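Local coordinates for bifunctional protein PutA (Bdellovibrio bacteriovorus, PDB 5UR2) that probably oxidises L-glutamate gamma-semialdehyde to L-glutamate with NAD+, the second step of proline breakdown, and carries a flavin-containing proline dehydrogenase domain, at residues D331-Y334 / E335-K339; D278-E281 / D282-L286; C363-Y366 / A367-N371. One frame throughout, in Å; residues are numbered along the deposited sequence.

Contact 1: residues D331-Y334 / E335-K339; sequences DANY and ELCAK
The Tyr334 ring has the neighbouring backbone N of Glu335 at its edge, near the ring plane and 3.8 Å from Tyr334 CD1, while the methyl CB of Ala338, one turn on, approaches obliquely, 4.5 Å from the same CD1. A chi1 of -169° sets CG beside the carbonyl carbon, on the side of Glu335 N. The ring packs against Thr359 and Cys363 of helix 357-369 and against Phe352 of strand 349-353. A second flat group, the Asn333 amide, has its two ends near different neighbours: ND2 lies 3.8 Å from Cys337 SG, one turn on, and OD1 is 4.2 Å from Leu336 CD2. Both polar ends of this buried amide have partners outside, ND2 in Ala274 O and more weakly in Ser279 OG, OD1 weakly in Tyr324 OH. Cys337 SG is also 3.4 Å from Asn333 O, which accepts the Cys337 N-H at 2.8 Å. Ala338 N likewise bonds to Tyr334 O. Glu335 CG runs past Asp331 O at 3.6 Å and the chain continues extended, carrying the carboxylate to Arg358 and Tyr366 OH. Asp331, by contrast, joins Lys303 and Lys327 and lines the pocket of the propargylglycine-modified flavin. Asp331 and Glu335 stand one turn apart, OD2 of Asp331 6.6 Å from OE2 of Glu335; Lys303 and Lys327 on one and Arg358 on the other probably offset the like charges. The Arg358 salt bridge probably favours an ionised Glu335 although it is buried. Tyr334 OH bonded to Leu301 O and Asn333 ND2 bonded to Ala274 O join helix 327-343 to strand 298-302 and to the loop after strand 268-273.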
# COMPACT_ATOMS: atom_id res chain seq x y z
N ASP B 331 -19.83 -31.78 -27.24
CA ASP B 331 -20.22 -32.54 -28.43
C ASP B 331 -20.02 -34.03 -28.20
O ASP B 331 -20.92 -34.84 -28.44
CB ASP B 331 -19.40 -32.08 -29.64
CG ASP B 331 -19.73 -30.65 -30.09
OD1 ASP B 331 -20.78 -30.07 -29.71
OD2 ASP B 331 -18.92 -30.10 -30.87
N ALA B 332 -18.85 -34.41 -27.68
CA ALA B 332 -18.55 -35.83 -27.50
C ALA B 332 -19.50 -36.46 -26.50
O ALA B 332 -19.97 -37.59 -26.70
CB ALA B 332 -17.10 -36.02 -27.04
N ASN B 333 -19.80 -35.75 -25.41
CA ASN B 333 -20.75 -36.25 -24.43
C ASN B 333 -22.15 -36.34 -25.02
O ASN B 333 -22.91 -37.26 -24.70
CB ASN B 333 -20.73 -35.35 -23.19
CG ASN B 333 -21.51 -35.95 -22.05
OD1 ASN B 333 -21.11 -36.98 -21.50
ND2 ASN B 333 -22.62 -35.32 -21.69
N TYR B 334 -22.52 -35.38 -25.89
CA TYR B 334 -23.82 -35.45 -26.56
C TYR B 334 -23.93 -36.76 -27.34
O TYR B 334 -24.92 -37.49 -27.22
CB TYR B 334 -24.00 -34.26 -27.50
CG TYR B 334 -25.41 -34.10 -28.05
CD1 TYR B 334 -25.91 -34.96 -29.03
CD2 TYR B 334 -26.22 -33.07 -27.61
CE1 TYR B 334 -27.21 -34.81 -29.53
CE2 TYR B 334 -27.50 -32.90 -28.09
CZ TYR B 334 -28.00 -33.78 -29.06
OH TYR B 334 -29.28 -33.59 -29.51
N GLU B 335 -22.91 -37.07 -28.13
CA GLU B 335 -22.97 -38.28 -28.95
C GLU B 335 -23.00 -39.53 -28.07
O GLU B 335 -23.74 -40.48 -28.36
CB GLU B 335 -21.81 -38.29 -29.95
CG GLU B 335 -21.98 -37.20 -31.01
CD GLU B 335 -20.93 -37.20 -32.13
OE1 GLU B 335 -20.22 -38.20 -32.34
OE2 GLU B 335 -20.82 -36.16 -32.81
N LEU B 336 -22.24 -39.53 -26.97
CA LEU B 336 -22.27 -40.66 -26.04
C LEU B 336 -23.67 -40.84 -25.45
O LEU B 336 -24.20 -41.96 -25.39
CB LEU B 336 -21.22 -40.45 -24.95
CG LEU B 336 -21.17 -41.47 -23.81
CD1 LEU B 336 -20.51 -42.78 -24.31
CD2 LEU B 336 -20.44 -40.94 -22.58
N CYS B 337 -24.28 -39.74 -24.99
CA CYS B 337 -25.65 -39.80 -24.47
C CYS B 337 -26.63 -40.26 -25.54
O CYS B 337 -27.52 -41.09 -25.27
CB CYS B 337 -26.07 -38.44 -23.92
SG CYS B 337 -25.22 -38.00 -22.38
N ALA B 338 -26.50 -39.73 -26.76
CA ALA B 338 -27.42 -40.09 -27.83
C ALA B 338 -27.35 -41.59 -28.13
O ALA B 338 -28.38 -42.25 -28.26
CB ALA B 338 -27.11 -39.25 -29.07
N LYS B 339 -26.14 -42.14 -28.22
CA LYS B 339 -26.01 -43.57 -28.48
C LYS B 339 -26.70 -44.39 -27.39
O LYS B 339 -27.41 -45.36 -27.69
CB LYS B 339 -24.53 -43.96 -28.61

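Contact 2: residues D278-E281 / D282-L286; sequences DSFE and DVKSL
Lys284 lays its CD over one face of the Phe280 ring, 3.4 Å above the ring plane and offset toward the rim. The contact is a CH-pi interaction, with CD 3.7 Å from the ring centroid and 23° off the normal. Phe280 is carried to this position by CG standing anti to the backbone N (chi1 -178°), which swings the ring toward the following turn; beyond CD the lysine chain bends at chi3 and chi4, so that CE stays 4.1 Å from Phe280 CE2 and NZ leaves the ring. On another side of the same turn, the carboxylates of Asp278 and Asp282 approach with planes 51° apart, OD1 of Asp278 3.7 Å from OD2 of Asp282. Their like charges are probably offset by Lys246, which forms salt bridges with OD2 of both acids; Tyr243 OH also bonds to Asp278. Asp278 occupies the N-cap position, yet its side chain makes no capping bond. Val283 CG2 lies 3.2 Å from Ser279 O, which also accepts the Val283 N-H. Residues 278-286 open helix 279-293 of a beta-alpha-beta unit in the proline dehydrogenase barrel, between parallel strands 268-273 and 298-302. Ser279, Asp282 and Val283 settle on Ile272 of the first strand, Asp282 reaches Leu250 of helix 246-257, and Phe280 and Val283 pack against Leu336 and Cys337 of helix 327-343.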
# COMPACT_ATOMS: atom_id res chain seq x y z
N ASP B 278 -22.46 -34.17 -15.31
CA ASP B 278 -23.19 -35.29 -14.74
C ASP B 278 -24.33 -35.77 -15.62
O ASP B 278 -25.11 -36.63 -15.21
CB ASP B 278 -23.67 -34.96 -13.31
CG ASP B 278 -24.66 -33.80 -13.26
OD1 ASP B 278 -25.16 -33.37 -14.32
OD2 ASP B 278 -24.94 -33.33 -12.13
N SER B 279 -24.40 -35.28 -16.85
CA SER B 279 -25.55 -35.58 -17.69
C SER B 279 -25.56 -37.04 -18.16
O SER B 279 -26.65 -37.63 -18.32
CB SER B 279 -25.57 -34.60 -18.87
OG SER B 279 -24.33 -34.60 -19.58
N PHE B 280 -24.40 -37.65 -18.42
CA PHE B 280 -24.46 -39.06 -18.82
C PHE B 280 -24.95 -39.93 -17.67
O PHE B 280 -25.71 -40.87 -17.89
CB PHE B 280 -23.10 -39.54 -19.34
CG PHE B 280 -23.10 -40.98 -19.81
CD1 PHE B 280 -23.95 -41.39 -20.84
CD2 PHE B 280 -22.20 -41.90 -19.28
CE1 PHE B 280 -23.95 -42.73 -21.29
CE2 PHE B 280 -22.17 -43.22 -19.72
CZ PHE B 280 -23.05 -43.64 -20.73
N GLU B 281 -24.55 -39.62 -16.44
CA GLU B 281 -25.09 -40.37 -15.30
C GLU B 281 -26.60 -40.18 -15.18
O GLU B 281 -27.33 -41.13 -14.87
CB GLU B 281 -24.38 -39.98 -14.02
CG GLU B 281 -23.00 -40.61 -13.89
CD GLU B 281 -22.12 -39.91 -12.85
OE1 GLU B 281 -21.63 -38.79 -13.12
OE2 GLU B 281 -21.93 -40.49 -11.76
N ASP B 282 -27.10 -38.95 -15.42
CA ASP B 282 -28.54 -38.71 -15.39
C ASP B 282 -29.25 -39.47 -16.51
O ASP B 282 -30.37 -39.95 -16.31
CB ASP B 282 -28.87 -37.22 -15.50
CG ASP B 282 -28.52 -36.44 -14.24
OD1 ASP B 282 -28.45 -37.03 -13.14
OD2 ASP B 282 -28.32 -35.21 -14.36
N VAL B 283 -28.65 -39.55 -17.70
CA VAL B 283 -29.25 -40.32 -18.79
C VAL B 283 -29.40 -41.78 -18.39
O VAL B 283 -30.45 -42.40 -18.61
CB VAL B 283 -28.41 -40.18 -20.07
CG1 VAL B 283 -28.80 -41.23 -21.11
CG2 VAL B 283 -28.52 -38.76 -20.65
N LYS B 284 -28.36 -42.36 -17.80
CA LYS B 284 -28.45 -43.75 -17.37
C LYS B 284 -29.49 -43.90 -16.28
O LYS B 284 -30.25 -44.89 -16.25
CB LYS B 284 -27.07 -44.23 -16.90
CG LYS B 284 -26.07 -44.34 -18.06
CD LYS B 284 -24.62 -44.37 -17.61
CE LYS B 284 -24.20 -45.79 -17.24
NZ LYS B 284 -24.16 -46.08 -15.79
N SER B 285 -29.56 -42.93 -15.37
CA SER B 285 -30.48 -43.01 -14.25
C SER B 285 -31.93 -42.87 -14.73
O SER B 285 -32.81 -43.61 -14.28
CB SER B 285 -30.10 -41.94 -13.23
OG SER B 285 -30.99 -41.93 -12.15
N LEU B 286 -32.19 -41.96 -15.67
CA LEU B 286 -33.53 -41.84 -16.25
C LEU B 286 -33.94 -43.08 -17.03
O LEU B 286 -35.13 -43.40 -17.10
CB LEU B 286 -33.61 -40.60 -17.13
CG LEU B 286 -33.69 -39.25 -16.42
CD1 LEU B 286 -33.41 -38.10 -17.40
CD2 LEU B 286 -35.08 -39.08 -15.83

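Contact 3: residues C363-Y366 / A367-N371; sequences CMLY and AEKLN
Leu365 and Glu368 cross at an angle, the two methyls of the leucine set against one carboxylate oxygen: CD1 is 4.0 Å and CD2 4.2 Å from Glu368 OE1. Glu368 has CG anti to its own carbonyl carbon (chi1 -75°), a torsion that brings CG to 3.3 Å from Met364 O before the extended chain carries the carboxylate to a salt bridge with Arg13. Lys369 starts alongside Leu365 O, with CG at 3.5 Å, then turns off at chi2 and ends on Gln9. The carbonyl O of Tyr366 is met by Leu370 CG at 3.3 Å and by a weak bond from Leu370 N. The last turn ends in a Schellman motif: Asn371, with positive phi (57°), is the C-prime residue, its N bonds to Glu368 O, and Ile372 N bonds to Ala367 O. This is the C-terminal end of helix 357-369, which joins barrel strands 349-353 and 379-382. Cys363 and Met364 touch Phe379 of the latter strand, Leu365 and Lys369 pack on helix 6-22, and Tyr366 and Leu370 lean on Leu342 of helix 327-343.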
# COMPACT_ATOMS: atom_id res chain seq x y z
N CYS B 363 -26.03 -38.86 -34.95
CA CYS B 363 -27.26 -39.47 -34.48
C CYS B 363 -27.89 -40.35 -35.56
O CYS B 363 -28.33 -41.47 -35.28
CB CYS B 363 -28.23 -38.39 -34.04
SG CYS B 363 -27.74 -37.51 -32.53
N MET B 364 -27.91 -39.87 -36.81
CA MET B 364 -28.52 -40.65 -37.88
C MET B 364 -27.85 -42.00 -38.02
O MET B 364 -28.52 -43.03 -38.17
CB MET B 364 -28.45 -39.90 -39.20
CG MET B 364 -29.33 -38.67 -39.30
SD MET B 364 -29.02 -37.77 -40.82
CE MET B 364 -30.16 -36.41 -40.62
N LEU B 365 -26.51 -42.01 -38.01
CA LEU B 365 -25.76 -43.24 -38.21
C LEU B 365 -25.93 -44.19 -37.03
O LEU B 365 -26.17 -45.39 -37.21
CB LEU B 365 -24.28 -42.92 -38.44
CG LEU B 365 -23.83 -42.94 -39.90
CD1 LEU B 365 -23.92 -44.33 -40.48
CD2 LEU B 365 -24.70 -42.00 -40.70
N TYR B 366 -25.82 -43.65 -35.81
CA TYR B 366 -26.01 -44.47 -34.62
C TYR B 366 -27.38 -45.13 -34.64
O TYR B 366 -27.52 -46.32 -34.29
CB TYR B 366 -25.83 -43.62 -33.35
CG TYR B 366 -24.44 -43.04 -33.15
CD1 TYR B 366 -23.29 -43.71 -33.56
CD2 TYR B 366 -24.28 -41.79 -32.57
CE1 TYR B 366 -22.00 -43.15 -33.38
CE2 TYR B 366 -23.02 -41.21 -32.39
CZ TYR B 366 -21.88 -41.89 -32.79
OH TYR B 366 -20.64 -41.30 -32.59
N ALA B 367 -28.40 -44.39 -35.08
CA ALA B 367 -29.72 -45.00 -35.24
C ALA B 367 -29.68 -46.09 -36.31
O ALA B 367 -30.28 -47.16 -36.14
CB ALA B 367 -30.76 -43.94 -35.59
N GLU B 368 -28.98 -45.84 -37.42
CA GLU B 368 -28.99 -46.81 -38.52
C GLU B 368 -28.23 -48.08 -38.15
O GLU B 368 -28.63 -49.18 -38.53
CB GLU B 368 -28.42 -46.20 -39.79
CG GLU B 368 -29.38 -45.23 -40.46
CD GLU B 368 -28.73 -44.35 -41.50
OE1 GLU B 368 -27.63 -44.70 -41.99
OE2 GLU B 368 -29.33 -43.30 -41.83
N LYS B 369 -27.12 -47.95 -37.41
CA LYS B 369 -26.39 -49.14 -36.99
C LYS B 369 -27.21 -50.00 -36.04
O LYS B 369 -26.93 -51.20 -35.92
CB LYS B 369 -25.07 -48.74 -36.35
CG LYS B 369 -24.06 -48.12 -37.32
CD LYS B 369 -23.74 -49.06 -38.49
CE LYS B 369 -22.74 -48.45 -39.48
NZ LYS B 369 -22.54 -49.29 -40.70
N LEU B 370 -28.23 -49.43 -35.37
CA LEU B 370 -29.12 -50.17 -34.48
C LEU B 370 -30.40 -50.63 -35.17
O LEU B 370 -31.30 -51.13 -34.49
CB LEU B 370 -29.48 -49.31 -33.26
CG LEU B 370 -28.28 -48.93 -32.39
CD1 LEU B 370 -28.62 -47.86 -31.35
CD2 LEU B 370 -27.71 -50.19 -31.74
N ASN B 371 -30.50 -50.47 -36.49
CA ASN B 371 -31.68 -50.84 -37.27
C ASN B 371 -32.94 -50.15 -36.75
O ASN B 371 -34.05 -50.67 -36.87
CB ASN B 371 -31.86 -52.36 -37.29
CG ASN B 371 -30.69 -53.06 -37.91
OD1 ASN B 371 -30.27 -52.74 -39.03
ND2 ASN B 371 -30.10 -54.01 -37.18

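How the contacts relate
Along the chain contact 2 comes first, then contact 1, then contact 3; each lies within a single helix, so they follow in series without nesting or crossing, and none closes a long loop. The three helices, 279-293, 327-343 and 357-369, belong to the alpha layer around the eight-stranded parallel barrel of proline dehydrogenase. Contact 1 sits in the middle helix and joins the other two: Cys337 SG is 3.8 Å from Phe280 CA of contact 2, and Ala338 CB is 3.9 Å from Cys363 SG of contact 3. Contacts 2 and 3 do not meet, their nearest atoms being about 11 Å apart. The middle helix itself leads from strand 298-302 to strand 349-353.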